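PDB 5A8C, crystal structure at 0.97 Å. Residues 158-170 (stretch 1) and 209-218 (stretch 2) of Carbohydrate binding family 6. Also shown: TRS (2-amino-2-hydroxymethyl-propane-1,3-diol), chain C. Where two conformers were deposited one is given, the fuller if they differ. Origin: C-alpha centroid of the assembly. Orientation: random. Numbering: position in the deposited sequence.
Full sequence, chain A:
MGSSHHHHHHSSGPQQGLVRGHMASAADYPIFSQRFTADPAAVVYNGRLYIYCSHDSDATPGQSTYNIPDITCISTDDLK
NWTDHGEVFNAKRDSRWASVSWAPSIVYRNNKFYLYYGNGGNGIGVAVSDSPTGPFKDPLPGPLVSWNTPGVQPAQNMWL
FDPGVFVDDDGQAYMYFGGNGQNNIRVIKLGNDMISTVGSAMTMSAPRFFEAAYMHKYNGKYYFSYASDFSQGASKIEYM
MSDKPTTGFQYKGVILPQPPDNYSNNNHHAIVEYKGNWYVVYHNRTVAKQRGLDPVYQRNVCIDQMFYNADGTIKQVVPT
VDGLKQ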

ATOM      1  N   MET A 158       6.922  -7.307  16.050  1.00 11.39           N
ATOM      2  CA  MET A 158       6.711  -6.919  14.629  1.00 11.32           C
ATOM      3  C   MET A 158       5.465  -7.531  14.010  1.00 10.32           C
ATOM      4  O   MET A 158       5.088  -8.631  14.287  1.00 12.00           O
ATOM      5  CB  MET A 158       7.915  -7.262  13.713  1.00 14.12           C
ATOM      6  CG  MET A 158       7.898  -6.867  12.151  1.00 13.39           C
ATOM      7  SD  MET A 158       9.168  -7.835  11.329  1.00 18.43           S
ATOM      8  CE  MET A 158       9.961  -6.453  11.643  1.00 13.79           C
ATOM      9  N   TRP A 159       4.894  -6.740  13.101  1.00  9.06           N
ATOM     10  CA  TRP A 159       3.825  -7.204  12.240  1.00  8.29           C
ATOM     11  C   TRP A 159       4.467  -7.433  10.879  1.00  7.77           C
ATOM     12  O   TRP A 159       4.887  -6.511  10.229  1.00  8.48           O
ATOM     13  CB  TRP A 159       2.644  -6.245  12.158  1.00  8.76           C
ATOM     14  CG  TRP A 159       1.957  -6.004  13.450  1.00 10.47           C
ATOM     15  CD1 TRP A 159       1.751  -6.887  14.463  1.00 11.97           C
ATOM     16  CD2 TRP A 159       1.319  -4.768  13.857  1.00 10.43           C
ATOM     17  NE1 TRP A 159       1.078  -6.273  15.497  1.00 13.67           N
ATOM     18  CE2 TRP A 159       0.770  -4.982  15.141  1.00 12.48           C
ATOM     19  CE3 TRP A 159       1.202  -3.485  13.275  1.00 10.08           C
ATOM     20  CZ2 TRP A 159       0.112  -3.977  15.854  1.00 14.15           C
ATOM     21  CZ3 TRP A 159       0.561  -2.512  13.996  1.00 11.54           C
ATOM     22  CH2 TRP A 159       0.006  -2.753  15.269  1.00 13.61           C
ATOM     23  N   LEU A 160       4.546  -8.709  10.490  1.00  7.23           N
ATOM     24  CA  LEU A 160       5.238  -9.048   9.257  0.70  7.66           C
ATOM     25  C   LEU A 160       4.228  -8.924   8.092  1.00  6.99           C
ATOM     26  O   LEU A 160       3.626  -9.904   7.654  1.00  8.58           O
ATOM     27  CB  LEU A 160       5.916 -10.387   9.375  0.70  9.19           C
ATOM     28  CG  LEU A 160       6.982 -10.644   8.329  0.70 12.95           C
ATOM     29  CD1 LEU A 160       8.174  -9.812   8.629  0.70 18.75           C
ATOM     30  CD2 LEU A 160       7.483 -12.068   8.536  0.70 16.50           C
ATOM     31  N   PHE A 161       4.039  -7.693   7.635  1.00  6.76           N
ATOM     32  CA  PHE A 161       2.986  -7.409   6.693  1.00  6.17           C
ATOM     33  C   PHE A 161       3.271  -6.133   5.917  1.00  5.53           C
ATOM     34  O   PHE A 161       4.332  -5.495   6.039  1.00  6.23           O
ATOM     35  CB  PHE A 161       1.600  -7.467   7.370  1.00  6.57           C
ATOM     36  CG  PHE A 161       1.245  -6.381   8.341  1.00  6.53           C
ATOM     37  CD1 PHE A 161       1.982  -5.205   8.551  1.00  6.58           C
ATOM     38  CD2 PHE A 161       0.046  -6.509   9.030  1.00  7.53           C
ATOM     39  CE1 PHE A 161       1.559  -4.230   9.403  1.00  7.32           C
ATOM     40  CE2 PHE A 161      -0.391  -5.508   9.891  1.00  8.33           C
ATOM     41  CZ  PHE A 161       0.350  -4.350  10.048  1.00  8.39           C
ATOM     42  N   ASP A 162       2.258  -5.722   5.126  1.00  5.29           N
ATOM     43  CA  ASP A 162       2.214  -4.412   4.483  1.00  5.37           C
ATOM     44  C   ASP A 162       3.413  -4.161   3.536  1.00  4.67           C
ATOM     45  O   ASP A 162       4.135  -3.174   3.676  1.00  5.37           O
ATOM     46  CB  ASP A 162       2.028  -3.267   5.476  1.00  5.62           C
ATOM     47  CG  ASP A 162       0.616  -3.127   6.045  1.00  5.42           C
ATOM     48  OD1 ASP A 162      -0.207  -4.043   5.883  1.00  6.19           O
ATOM     49  OD2 ASP A 162       0.419  -2.054   6.667  1.00  6.00           O
ATOM     50  N   PRO A 163       3.595  -5.025   2.552  1.00  4.91           N
ATOM     51  CA  PRO A 163       4.705  -4.843   1.637  1.00  5.05           C
ATOM     52  C   PRO A 163       4.609  -3.582   0.837  1.00  4.80           C
ATOM     53  O   PRO A 163       3.533  -3.158   0.406  1.00  4.96           O
ATOM     54  CB  PRO A 163       4.609  -6.046   0.703  1.00  5.96           C
ATOM     55  CG  PRO A 163       3.132  -6.398   0.726  1.00  6.07           C
ATOM     56  CD  PRO A 163       2.729  -6.153   2.138  1.00  5.60           C
ATOM     57  N   GLY A 164       5.762  -3.006   0.518  1.00  5.32           N
ATOM     58  CA  GLY A 164       5.916  -1.920  -0.441  1.00  5.80           C
ATOM     59  C   GLY A 164       7.088  -2.208  -1.336  1.00  5.68           C
ATOM     60  O   GLY A 164       8.216  -2.235  -0.845  1.00  6.65           O
ATOM     61  N   VAL A 165       6.855  -2.549  -2.589  1.00  6.00           N
ATOM     62  CA  VAL A 165       7.910  -2.968  -3.506  1.00  5.81           C
ATOM     63  C   VAL A 165       8.240  -1.826  -4.465  1.00  5.87           C
ATOM     64  O   VAL A 165       7.364  -1.073  -4.885  1.00  7.37           O
ATOM     65  CB  VAL A 165       7.515  -4.280  -4.209  1.00  6.49           C
ATOM     66  CG1 VAL A 165       8.567  -4.744  -5.200  1.00  7.00           C
ATOM     67  CG2 VAL A 165       7.237  -5.365  -3.196  1.00  7.20           C
ATOM     68  N   PHE A 166       9.523  -1.735  -4.798  1.00  6.22           N
ATOM     69  CA  PHE A 166      10.085  -0.678  -5.578  1.00  7.20           C
ATOM     70  C   PHE A 166      11.229  -1.250  -6.446  1.00  6.51           C
ATOM     71  O   PHE A 166      12.023  -2.017  -5.920  1.00  7.71           O
ATOM     72  CB  PHE A 166      10.613   0.404  -4.580  1.00  8.68           C
ATOM     73  CG  PHE A 166      11.549   1.359  -5.194  1.00  8.05           C
ATOM     74  CD1 PHE A 166      11.116   2.400  -6.012  1.00  9.98           C
ATOM     75  CD2 PHE A 166      12.913   1.276  -4.945  1.00 11.01           C
ATOM     76  CE1 PHE A 166      12.015   3.299  -6.619  1.00 10.92           C
ATOM     77  CE2 PHE A 166      13.794   2.185  -5.489  1.00 11.65           C
ATOM     78  CZ  PHE A 166      13.366   3.178  -6.322  1.00 12.10           C
ATOM     79  N   VAL A 167      11.344  -0.771  -7.684  1.00  6.01           N
ATOM     80  CA  VAL A 167      12.410  -1.185  -8.597  1.00  6.30           C
ATOM     81  C   VAL A 167      13.287   0.039  -8.879  1.00  6.02           C
ATOM     82  O   VAL A 167      12.779   1.018  -9.403  1.00  7.02           O
ATOM     83  CB  VAL A 167      11.857  -1.812  -9.892  1.00  7.44           C
ATOM     84  CG1 VAL A 167      12.996  -2.267 -10.784  1.00  8.79           C
ATOM     85  CG2 VAL A 167      10.902  -2.944  -9.599  1.00  8.53           C
ATOM     86  N   ASP A 168      14.560  -0.049  -8.514  1.00  6.61           N
ATOM     87  CA  ASP A 168      15.467   1.102  -8.651  1.00  6.78           C
ATOM     88  C   ASP A 168      16.036   1.189 -10.079  1.00  6.94           C
ATOM     89  O   ASP A 168      15.880   0.294 -10.923  1.00  8.13           O
ATOM     90  CB  ASP A 168      16.554   0.989  -7.616  1.00  6.89           C
ATOM     91  CG  ASP A 168      17.153   2.324  -7.173  1.00  7.37           C
ATOM     92  OD1 ASP A 168      16.799   3.370  -7.724  1.00  7.96           O
ATOM     93  OD2 ASP A 168      18.019   2.234  -6.257  1.00  8.50           O
ATOM     94  N   ASP A 169      16.713   2.312 -10.328  1.00  7.17           N
ATOM     95  CA  ASP A 169      17.308   2.607 -11.605  1.00  8.31           C
ATOM     96  C   ASP A 169      18.332   1.593 -12.067  1.00  7.56           C
ATOM     97  O   ASP A 169      18.513   1.367 -13.254  1.00  8.52           O
ATOM     98  CB  ASP A 169      18.051   3.974 -11.535  1.00  9.68           C
ATOM     99  CG  ASP A 169      17.155   5.157 -11.411  1.00 10.44           C
ATOM    100  OD1 ASP A 169      16.074   5.211 -12.025  1.00 13.45           O
ATOM    101  OD2 ASP A 169      17.589   6.159 -10.765  1.00 14.42           O
ATOM    102  N   ASP A 170      19.046   0.996 -11.106  1.00  7.86           N
ATOM    103  CA  ASP A 170      20.053  -0.039 -11.328  1.00  8.64           C
ATOM    104  C   ASP A 170      19.465  -1.389 -11.577  1.00  7.84           C
ATOM    105  O   ASP A 170      20.201  -2.368 -11.744  1.00  8.79           O
ATOM    106  CB  ASP A 170      21.034  -0.106 -10.129  1.00  9.95           C
ATOM    107  CG  ASP A 170      20.374  -0.460  -8.806  1.00 10.20           C
ATOM    108  OD1 ASP A 170      19.183  -0.718  -8.749  1.00  9.50           O
ATOM    109  OD2 ASP A 170      21.111  -0.478  -7.783  1.00 12.26           O
ATOM    110  N   PHE A 209       7.073   4.588  13.464  1.00  6.92           N
ATOM    111  CA  PHE A 209       6.582   3.721  12.399  1.00  6.40           C
ATOM    112  C   PHE A 209       5.537   2.740  12.913  1.00  6.10           C
ATOM    113  O   PHE A 209       5.764   2.041  13.928  1.00  7.07           O
ATOM    114  CB  PHE A 209       7.767   2.906  11.800  1.00  6.49           C
ATOM    115  CG  PHE A 209       7.350   1.939  10.751  1.00  6.29           C
ATOM    116  CD1 PHE A 209       6.985   2.382   9.475  1.00  6.50           C
ATOM    117  CD2 PHE A 209       7.278   0.590  11.011  1.00  6.82           C
ATOM    118  CE1 PHE A 209       6.581   1.485   8.495  1.00  6.73           C
ATOM    119  CE2 PHE A 209       6.898  -0.301  10.040  1.00  7.44           C
ATOM    120  CZ  PHE A 209       6.515   0.143   8.788  1.00  7.20           C
ATOM    121  N   PHE A 210       4.437   2.612  12.159  1.00  6.32           N
ATOM    122  CA  PHE A 210       3.352   1.730  12.541  1.00  6.36           C
ATOM    123  C   PHE A 210       3.027   0.714  11.470  1.00  6.04           C
ATOM    124  O   PHE A 210       2.923  -0.478  11.767  1.00  6.87           O
ATOM    125  CB  PHE A 210       2.114   2.575  12.939  1.00  7.01           C
ATOM    126  CG  PHE A 210       1.032   1.853  13.640  1.00  7.79           C
ATOM    127  CD1 PHE A 210       1.212   1.341  14.932  1.00  9.45           C
ATOM    128  CD2 PHE A 210      -0.222   1.723  13.050  1.00  9.55           C
ATOM    129  CE1 PHE A 210       0.160   0.737  15.617  1.00 10.59           C
ATOM    130  CE2 PHE A 210      -1.280   1.083  13.712  1.00 11.25           C
ATOM    131  CZ  PHE A 210      -1.080   0.631  14.990  1.00 12.14           C
ATOM    132  N   GLU A 211       2.770   1.174  10.244  1.00  6.26           N
ATOM    133  CA  GLU A 211       2.481   0.207   9.171  1.00  6.90           C
ATOM    134  C   GLU A 211       2.613   0.962   7.820  1.00  5.22           C
ATOM    135  O   GLU A 211       3.068   2.103   7.806  1.00  5.51           O
ATOM    136  CB  GLU A 211       1.118  -0.492   9.388  1.00  8.57           C
ATOM    137  CG  GLU A 211       0.019   0.501   9.390  1.00  8.46           C
ATOM    138  CD  GLU A 211      -1.349   0.018  10.044  1.00  8.87           C
ATOM    139  OE1 GLU A 211      -1.637  -1.198  10.260  1.00 13.76           O
ATOM    140  OE2 GLU A 211      -2.187   0.953  10.125  1.00  8.41           O
ATOM    141  N   ALA A 212       2.269   0.279   6.733  1.00  5.09           N
ATOM    142  CA  ALA A 212       2.136   0.973   5.438  1.00  5.19           C
ATOM    143  C   ALA A 212       3.444   1.447   4.814  1.00  4.94           C
ATOM    144  O   ALA A 212       3.430   2.425   4.055  1.00  5.29           O
ATOM    145  CB  ALA A 212       1.081   2.078   5.453  1.00  5.30           C
ATOM    146  N   ALA A 213       4.555   0.754   5.049  1.00  5.00           N
ATOM    147  CA  ALA A 213       5.822   1.145   4.421  1.00  5.45           C
ATOM    148  C   ALA A 213       5.656   1.310   2.894  1.00  5.19           C
ATOM    149  O   ALA A 213       5.086   0.461   2.212  1.00  5.57           O
ATOM    150  CB  ALA A 213       6.895   0.102   4.695  1.00  6.34           C
ATOM    151  N   TYR A 214       6.314   2.339   2.365  1.00  5.37           N
ATOM    152  CA  TYR A 214       6.178   2.656   0.943  1.00  5.52           C
ATOM    153  C   TYR A 214       7.438   3.353   0.480  1.00  5.17           C
ATOM    154  O   TYR A 214       7.994   4.194   1.196  1.00  6.27           O
ATOM    155  CB  TYR A 214       4.938   3.546   0.702  1.00  6.17           C
ATOM    156  CG  TYR A 214       4.514   3.647  -0.726  1.00  6.25           C
ATOM    157  CD1 TYR A 214       3.658   2.724  -1.267  1.00  6.83           C
ATOM    158  CD2 TYR A 214       5.036   4.632  -1.536  1.00  6.73           C
ATOM    159  CE1 TYR A 214       3.258   2.838  -2.613  1.00  7.85           C
ATOM    160  CE2 TYR A 214       4.659   4.743  -2.880  1.00  6.91           C
ATOM    161  CZ  TYR A 214       3.803   3.806  -3.386  1.00  7.47           C
ATOM    162  OH  TYR A 214       3.397   3.922  -4.715  1.00  9.25           O
ATOM    163  N   MET A 215       7.906   3.016  -0.717  1.00  5.42           N
ATOM    164  CA  MET A 215       9.067   3.649  -1.320  1.00  6.12           C
ATOM    165  C   MET A 215       8.752   4.161  -2.707  1.00  6.17           C
ATOM    166  O   MET A 215       8.169   3.426  -3.516  1.00  7.32           O
ATOM    167  CB  MET A 215      10.209   2.633  -1.381  1.00  6.38           C
ATOM    168  CG  MET A 215      11.489   3.104  -2.078  1.00  7.15           C
ATOM    169  SD  MET A 215      12.194   4.633  -1.461  1.00  7.63           S
ATOM    170  CE  MET A 215      12.425   4.225   0.283  1.00  8.06           C
ATOM    171  N   HIS A 216       9.224   5.363  -3.002  1.00  6.78           N
ATOM    172  CA  HIS A 216       9.256   5.871  -4.390  1.00  6.73           C
ATOM    173  C   HIS A 216      10.464   6.743  -4.535  1.00  6.76           C
ATOM    174  O   HIS A 216      11.042   7.222  -3.542  1.00  7.53           O
ATOM    175  CB  HIS A 216       7.961   6.559  -4.816  1.00  7.22           C
ATOM    176  CG  HIS A 216       7.831   7.964  -4.353  1.00  7.32           C
ATOM    177  ND1 HIS A 216       7.397   8.341  -3.097  1.00  7.43           N
ATOM    178  CD2 HIS A 216       8.078   9.107  -5.064  1.00  8.06           C
ATOM    179  CE1 HIS A 216       7.397   9.669  -3.072  1.00  7.82           C
ATOM    180  NE2 HIS A 216       7.816  10.145  -4.232  1.00  8.29           N
ATOM    181  N   LYS A 217      10.874   6.978  -5.772  1.00  7.63           N
ATOM    182  CA  LYS A 217      12.045   7.775  -6.077  1.00  8.33           C
ATOM    183  C   LYS A 217      11.645   8.920  -6.966  1.00  8.87           C
ATOM    184  O   LYS A 217      10.815   8.768  -7.860  1.00 10.81           O
ATOM    185  CB  LYS A 217      13.147   6.908  -6.742  1.00  9.34           C
ATOM    186  CG  LYS A 217      14.520   7.545  -6.867  1.00  9.54           C
ATOM    187  CD  LYS A 217      15.508   6.580  -7.475  1.00 10.16           C
ATOM    188  CE  LYS A 217      16.926   7.104  -7.439  1.00 10.33           C
ATOM    189  NZ  LYS A 217      17.889   6.118  -8.015  1.00 10.77           N
ATOM    190  N   TYR A 218      12.229  10.092  -6.742  1.00  8.62           N
ATOM    191  CA  TYR A 218      11.953  11.247  -7.580  1.00  9.76           C
ATOM    192  C   TYR A 218      13.144  12.182  -7.546  1.00 10.17           C
ATOM    193  O   TYR A 218      13.636  12.532  -6.464  1.00  9.78           O
ATOM    194  CB  TYR A 218      10.707  12.010  -7.091  1.00 10.49           C
ATOM    195  CG  TYR A 218      10.485  13.298  -7.764  1.00 12.24           C
ATOM    196  CD1 TYR A 218      10.129  13.345  -9.123  1.00 15.54           C
ATOM    197  CD2 TYR A 218      10.592  14.492  -7.071  1.00 13.47           C
ATOM    198  CE1 TYR A 218       9.921  14.543  -9.769  1.00 20.04           C
ATOM    199  CE2 TYR A 218      10.333  15.724  -7.710  1.00 17.61           C
ATOM    200  CZ  TYR A 218      10.001  15.693  -9.043  1.00 19.15           C
ATOM    201  OH  TYR A 218       9.757  16.916  -9.693  1.00 28.66           O
TER
HETATM  202  C   TRS C1331      -3.803  -2.919   7.641  1.00  5.85           C
HETATM  203  C1  TRS C1331      -2.897  -3.937   8.324  1.00  6.77           C
HETATM  204  C2  TRS C1331      -3.034  -2.182   6.554  1.00  6.01           C
HETATM  205  C3  TRS C1331      -5.081  -3.598   7.074  1.00  5.90           C
HETATM  206  N   TRS C1331      -4.238  -1.900   8.668  1.00  5.88           N
HETATM  207  O1  TRS C1331      -2.413  -4.843   7.338  1.00  8.48           O
HETATM  208  O2  TRS C1331      -2.077  -1.280   7.118  1.00  6.30           O
HETATM  209  O3  TRS C1331      -6.045  -2.699   6.615  1.00  6.03           O
HETATM  210  O   HOH W   1       2.743  -0.715   2.604  1.00  5.30           O
HETATM  211  O   HOH W   2       5.006  -1.938   6.175  1.00  6.25           O
HETATM  212  O   HOH W   3       6.340   0.908  -2.872  1.00  9.78           O

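The two strands at the centre of this contact run side by side, yet no direct backbone hydrogen bond joins them. Strand 164-167 and the strand of stretch 2 that runs through 213-218 point the same way, with axes 14° apart and 5.9 Å at closest approach. Water fills the gap. Water 1 lies between Asp 162 O (3.0 Å) and Ala 213 O (2.7 Å). Water 2 donates to Asp 162 O (2.9 Å) and accepts from Ala 213 N (3.0 Å). Water 3 donates to Val 165 O (3.0 Å) and to Met 215 O (3.2 Å).

Gly 164 lies where the backbones come close. Its CA is 3.7 Å from Ala 213 O. A CB here would point toward stretch 2 and sit 2.4 Å from Ala 213 O, a clash. Glycine therefore suits the position.

Asp 162 makes the direct link to the backbone of stretch 2. Its CB points toward that stretch, and its OD2 accepts a hydrogen bond from Ala 212 N at 3.0 Å. The same carboxylate binds a Tris molecule, probably from the crystallisation liquor. TRS O1 donates to Asp 162 OD1 (2.8 Å) and TRS O2 to Asp 162 OD2 (2.7 Å). TRS N donates to Glu 211 OE1 (3.1 Å). Both acids are buried, and these like charges lie close, with Asp 162 OD2 and Glu 211 OE1 4.2 Å apart; TRS hydrogen-bonds to both. Phe 161 has TRS O1 over one face of its ring.

At one end of the contact, Trp 159 directs the edge of its six-membered ring at the face of Phe 210. The centroids are 5.0 Å apart and the planes meet at 81°. Trp 159 CH2 and Phe 210 CE1 approach to 3.5 Å. Two aromatic side chains suit this place because an edge C-H can pack on a ring face.

Phe 166 points toward stretch 2 and packs on Met 215. Met 215 CG lies over the ring face, 3.9 Å from the Phe 166 ring centroid and 3.6 Å from Phe 166 CG. The CA-to-CB bond of Met 215 points toward stretch 1, but the end of the side chain leads away. Phe 166 CZ also reaches Lys 217 CB, at 3.8 Å.

Lys 217 closes the far end. Its side chain is fully extended, with all four chi angles t. It carries NZ to two salt bridges: Asp 168 OD1 at 3.0 Å and Asp 169 OD2 at 2.8 Å. Asp 168 OD1 also accepts from Asp 169 N (2.8 Å), which ties the two acids together. The lysine suits this place because its aliphatic part meets Phe 166 while its charge meets the acids.

The two stretches together bury 602 Å².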